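YkuI protein (Bacillus subtilis, PDB 2BAS) binds the second messenger cyclic di-GMP through its EAL domain and probably acts as a phosphodiesterase that cleaves it. Local coordinates at residues R99-D104 and E262-R267; F252-L257 and R273-F278. All coordinates share one frame; numbering follows the deposited sequence.

Contact 1: residues R99-D104 and E262-R267; sequences RFLEAD and ETFLER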
# COMPACT_ATOMS: atom_id res chain seq x y z
N ARG A 99 27.38 12.07 25.95
CA ARG A 99 26.86 10.99 26.78
C ARG A 99 26.99 9.64 26.07
O ARG A 99 27.42 8.66 26.70
CB ARG A 99 25.41 11.26 27.20
CG ARG A 99 24.74 10.16 28.01
CD ARG A 99 25.43 9.88 29.34
NE ARG A 99 25.36 8.46 29.69
CZ ARG A 99 24.55 7.93 30.61
NH1 ARG A 99 23.72 8.70 31.31
NH2 ARG A 99 24.58 6.62 30.84
N PHE A 100 26.65 9.60 24.78
CA PHE A 100 26.80 8.38 23.96
C PHE A 100 28.25 7.86 23.91
O PHE A 100 28.46 6.65 23.96
CB PHE A 100 26.27 8.60 22.54
CG PHE A 100 24.77 8.44 22.41
CD1 PHE A 100 23.95 9.55 22.31
CD2 PHE A 100 24.19 7.17 22.39
CE1 PHE A 100 22.55 9.40 22.19
CE2 PHE A 100 22.81 7.02 22.26
CZ PHE A 100 21.99 8.14 22.16
N LEU A 101 29.22 8.77 23.83
CA LEU A 101 30.64 8.40 23.80
C LEU A 101 31.07 7.55 25.01
O LEU A 101 32.14 6.94 25.00
CB LEU A 101 31.55 9.64 23.71
CG LEU A 101 31.90 10.34 22.39
CD1 LEU A 101 32.81 11.53 22.69
CD2 LEU A 101 32.57 9.41 21.39
N GLU A 102 30.23 7.52 26.05
CA GLU A 102 30.49 6.75 27.26
C GLU A 102 29.77 5.40 27.26
O GLU A 102 30.26 4.43 27.82
CB GLU A 102 30.10 7.54 28.51
CG GLU A 102 30.74 8.93 28.63
CD GLU A 102 32.27 8.91 28.63
OE1 GLU A 102 32.88 8.13 29.39
OE2 GLU A 102 32.86 9.71 27.87
N ALA A 103 28.61 5.35 26.62
CA ALA A 103 27.80 4.13 26.60
C ALA A 103 28.24 3.10 25.54
O ALA A 103 29.30 3.22 24.95
CB ALA A 103 26.34 4.48 26.42
N ASP A 104 27.38 2.11 25.32
CA ASP A 104 27.65 1.01 24.39
C ASP A 104 27.83 1.49 22.95
O ASP A 104 27.07 2.33 22.46
CB ASP A 104 26.52 -0.02 24.47
CG ASP A 104 26.20 -0.44 25.90
OD1 ASP A 104 25.76 -1.60 26.09
OD2 ASP A 104 26.38 0.37 26.84
N GLU A 262 16.69 11.03 31.92
CA GLU A 262 17.98 11.66 31.68
C GLU A 262 19.13 10.66 31.64
O GLU A 262 20.27 11.04 31.34
CB GLU A 262 18.24 12.73 32.75
CG GLU A 262 18.23 12.23 34.20
CD GLU A 262 16.85 12.21 34.86
OE1 GLU A 262 15.86 11.73 34.23
OE2 GLU A 262 16.75 12.66 36.03
N THR A 263 18.83 9.39 31.92
CA THR A 263 19.88 8.37 32.01
C THR A 263 19.59 7.12 31.18
O THR A 263 18.44 6.69 31.08
CB THR A 263 20.13 7.94 33.48
OG1 THR A 263 19.97 9.06 34.36
CG2 THR A 263 21.55 7.38 33.64
N PHE A 264 20.64 6.55 30.61
CA PHE A 264 20.52 5.30 29.89
C PHE A 264 20.15 4.17 30.84
O PHE A 264 20.53 4.17 32.01
CB PHE A 264 21.80 4.97 29.12
CG PHE A 264 22.11 5.92 28.00
CD1 PHE A 264 23.43 6.16 27.63
CD2 PHE A 264 21.10 6.59 27.33
CE1 PHE A 264 23.73 7.04 26.59
CE2 PHE A 264 21.39 7.48 26.30
CZ PHE A 264 22.71 7.70 25.93
N LEU A 265 19.38 3.23 30.32
CA LEU A 265 18.86 2.11 31.09
C LEU A 265 19.71 0.89 30.84
O LEU A 265 20.57 0.89 29.95
CB LEU A 265 17.43 1.81 30.63
CG LEU A 265 16.42 2.96 30.61
CD1 LEU A 265 15.17 2.52 29.90
CD2 LEU A 265 16.10 3.43 32.03
N GLU A 266 19.48 -0.16 31.62
CA GLU A 266 20.07 -1.47 31.35
C GLU A 266 19.51 -1.92 30.00
O GLU A 266 18.33 -1.73 29.72
CB GLU A 266 19.72 -2.47 32.45
CG GLU A 266 20.25 -2.11 33.85
CD GLU A 266 19.72 -0.78 34.39
OE1 GLU A 266 18.58 -0.38 33.98
OE2 GLU A 266 20.44 -0.14 35.22
N ARG A 267 20.35 -2.51 29.16
CA ARG A 267 19.92 -2.88 27.82
C ARG A 267 18.86 -3.98 27.77
O ARG A 267 18.14 -4.11 26.78
CB ARG A 267 21.13 -3.14 26.92
CG ARG A 267 21.85 -1.83 26.61
CD ARG A 267 22.70 -1.89 25.36
NE ARG A 267 21.91 -2.18 24.17
CZ ARG A 267 22.41 -2.17 22.94
NH1 ARG A 267 23.69 -1.87 22.76
NH2 ARG A 267 21.64 -2.46 21.91
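Phe264 pushes its ring between Arg99, Phe100 and Ala103, making one aromatic side chain the centre of a small surface contact. Its tip atom CZ stands over the middle of the Phe100 ring, 3.7 Å from CE2 of Phe100, with the two planes inclined at 48°, neither stacked nor edge-to-face. Along the flank of the same ring, CD1 of Phe264 lies 3.6 Å from CB of Ala103. Arg99 adds its length: bends at chi2 (62°) and chi3 carry the chain past the ring, CG of Arg99 lying 3.6 Å from CE1 of Phe264, and one guanidinium face then lies near the ring root with the planes 53° apart. The edge of that guanidinium meets the methyl CG2 of Thr263, 3.4 Å from NH1 of Arg99. Farther along, OD1 of Asp104 approaches Arg267 at the guanidinium edge, a long salt bridge of 3.9 Å to NH1; the stronger partner of Arg267 is Asp106, while its NH2 hydrogen-bonds to the carbonyl O of Val53. Behind this shell Tyr56 stacks on Phe264 and Tyr42 meets it edge-to-face. With no hydrogen bond between the segments, the contact probably rests mainly on ring and aliphatic packing, the Asp104-Arg267 pair adding a weaker charge term.

Contact 2: residues F252-L257 and R273-F278; sequences FQGYYL and RLKTEF
Tyr256 and Arg273 join a loop of the EAL domain's TIM-barrel-like fold to the long helix 271-311, which leads on to the C-terminal domain. The loop follows barrel strand 249-252, and its densest packing lies on the partly exposed polar flank. Arg273, extended from CG to NE, brings NH2 over the centre of the Tyr256 ring, with the guanidinium nearly perpendicular to it (86°). This is a cation-pi contact, CZ of Arg273 being 4.5 Å from the ring centroid. The same NH2 also gives a weak, bent hydrogen bond to the carbonyl O of Tyr256, 2.7 Å away, so one nitrogen serves both the ring and the backbone of a single residue. One turn on, Glu277 holds Arg273 by a long salt bridge from OE2 to NE, 3.8 Å.

Between the two segments the buried flank meets more loosely. CD2 of Leu257 meets CD2 of Leu274 at 3.6 Å, the two side chains crossing at about a right angle, but the rings of Phe252 and Phe278 stay 6.0 Å apart between centroids, and Phe278 stacks instead on Trp245. On the helix side turned from the loop, Lys275 pairs with Asp344 of the second subunit. The phenol of Tyr256 donates from OH to OE1 of Glu277 across 2.8 Å, meeting the carboxylate on its syn side, 26° out of plane.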
# COMPACT_ATOMS: atom_id res chain seq x y z
N PHE A 252 9.89 -0.30 18.67
CA PHE A 252 8.78 0.25 19.43
C PHE A 252 9.22 1.32 20.43
O PHE A 252 10.28 1.21 21.05
CB PHE A 252 8.07 -0.86 20.20
CG PHE A 252 7.79 -2.10 19.40
CD1 PHE A 252 8.68 -3.18 19.43
CD2 PHE A 252 6.63 -2.23 18.65
CE1 PHE A 252 8.42 -4.34 18.70
CE2 PHE A 252 6.35 -3.40 17.92
CZ PHE A 252 7.25 -4.44 17.94
N GLN A 253 8.37 2.33 20.63
CA GLN A 253 8.67 3.45 21.51
C GLN A 253 7.40 4.06 22.09
O GLN A 253 6.41 4.23 21.37
CB GLN A 253 9.42 4.52 20.71
CG GLN A 253 9.88 5.74 21.48
CD GLN A 253 10.48 6.79 20.57
OE1 GLN A 253 10.66 6.56 19.38
NE2 GLN A 253 10.81 7.95 21.13
N GLY A 254 7.43 4.40 23.38
CA GLY A 254 6.31 5.07 24.05
C GLY A 254 6.26 4.97 25.57
O GLY A 254 7.03 4.22 26.20
N TYR A 255 5.34 5.73 26.17
CA TYR A 255 5.09 5.70 27.61
C TYR A 255 4.85 4.28 28.12
O TYR A 255 5.36 3.90 29.17
CB TYR A 255 3.90 6.58 28.01
CG TYR A 255 4.12 8.06 27.78
CD1 TYR A 255 5.09 8.76 28.50
CD2 TYR A 255 3.35 8.76 26.85
CE1 TYR A 255 5.31 10.13 28.29
CE2 TYR A 255 3.56 10.14 26.63
CZ TYR A 255 4.54 10.81 27.35
OH TYR A 255 4.74 12.16 27.14
N TYR A 256 4.07 3.50 27.36
CA TYR A 256 3.73 2.14 27.76
C TYR A 256 4.98 1.30 27.99
O TYR A 256 5.04 0.53 28.94
CB TYR A 256 2.81 1.45 26.74
CG TYR A 256 2.33 0.09 27.21
CD1 TYR A 256 1.35 -0.02 28.20
CD2 TYR A 256 2.86 -1.08 26.69
CE1 TYR A 256 0.91 -1.25 28.65
CE2 TYR A 256 2.43 -2.33 27.13
CZ TYR A 256 1.46 -2.41 28.12
OH TYR A 256 1.02 -3.63 28.56
N LEU A 257 5.99 1.49 27.13
CA LEU A 257 7.25 0.77 27.27
C LEU A 257 8.13 1.43 28.33
O LEU A 257 8.34 0.85 29.40
CB LEU A 257 7.97 0.67 25.94
CG LEU A 257 7.22 -0.07 24.83
CD1 LEU A 257 7.97 0.02 23.55
CD2 LEU A 257 6.98 -1.53 25.20
N ARG A 273 9.20 -8.61 30.49
CA ARG A 273 7.84 -8.12 30.31
C ARG A 273 7.42 -8.27 28.84
O ARG A 273 6.32 -8.75 28.56
CB ARG A 273 7.72 -6.67 30.78
CG ARG A 273 6.38 -6.02 30.51
CD ARG A 273 6.45 -4.55 30.85
NE ARG A 273 5.40 -3.78 30.19
CZ ARG A 273 5.17 -2.48 30.39
NH1 ARG A 273 5.91 -1.79 31.24
NH2 ARG A 273 4.20 -1.88 29.73
N LEU A 274 8.30 -7.87 27.92
CA LEU A 274 8.04 -7.99 26.48
C LEU A 274 7.99 -9.44 25.99
O LEU A 274 7.09 -9.80 25.24
CB LEU A 274 9.05 -7.17 25.66
CG LEU A 274 9.00 -5.64 25.73
CD1 LEU A 274 10.12 -5.00 24.88
CD2 LEU A 274 7.63 -5.12 25.26
N LYS A 275 8.96 -10.25 26.43
CA LYS A 275 9.02 -11.67 26.04
C LYS A 275 7.71 -12.41 26.27
O LYS A 275 7.25 -13.14 25.38
CB LYS A 275 10.17 -12.39 26.76
CG LYS A 275 11.44 -12.59 25.93
CD LYS A 275 11.47 -13.95 25.20
CE LYS A 275 10.64 -13.96 23.92
NZ LYS A 275 10.65 -15.29 23.25
N THR A 276 7.10 -12.22 27.44
CA THR A 276 5.83 -12.88 27.75
C THR A 276 4.66 -12.18 27.08
O THR A 276 3.73 -12.83 26.61
CB THR A 276 5.55 -12.98 29.28
OG1 THR A 276 5.10 -11.72 29.79
CG2 THR A 276 6.79 -13.46 30.06
N GLU A 277 4.70 -10.85 27.04
CA GLU A 277 3.61 -10.09 26.44
C GLU A 277 3.45 -10.42 24.95
O GLU A 277 2.34 -10.39 24.41
CB GLU A 277 3.80 -8.59 26.68
CG GLU A 277 2.54 -7.75 26.49
CD GLU A 277 2.45 -6.56 27.43
OE1 GLU A 277 1.34 -6.31 27.95
OE2 GLU A 277 3.48 -5.88 27.67
N PHE A 278 4.56 -10.77 24.29
CA PHE A 278 4.51 -11.19 22.90
C PHE A 278 3.93 -12.60 22.74
O PHE A 278 3.25 -12.89 21.75
CB PHE A 278 5.88 -11.08 22.20
CG PHE A 278 6.35 -9.66 21.98
CD1 PHE A 278 5.46 -8.58 22.03
CD2 PHE A 278 7.69 -9.41 21.69
CE1 PHE A 278 5.91 -7.27 21.82
CE2 PHE A 278 8.15 -8.10 21.47
CZ PHE A 278 7.25 -7.03 21.54

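Two contacts interleaved along one chain show how one connection can pack against a distant helix end and then against its own beginning. The chain leaves strand 249-252 through 252-257, passes 262-267 of contact 1, and returns in helix 271-311 to complete contact 2. Their centres lie about 20 Å apart and their nearest atoms about 7 Å, so they do not touch. Both rest on strand 38-47, Arg99 on Tyr42 and Leu257 on Phe46. Strand 53-64 backs contact 1 through Tyr56 and Val58; its Glu57, which opens the Glu-Val-Leu counterpart of the family's Glu-Ala-Leu signature, is hydrogen-bonded by Gln253, placing 252-257 beside the probable active site.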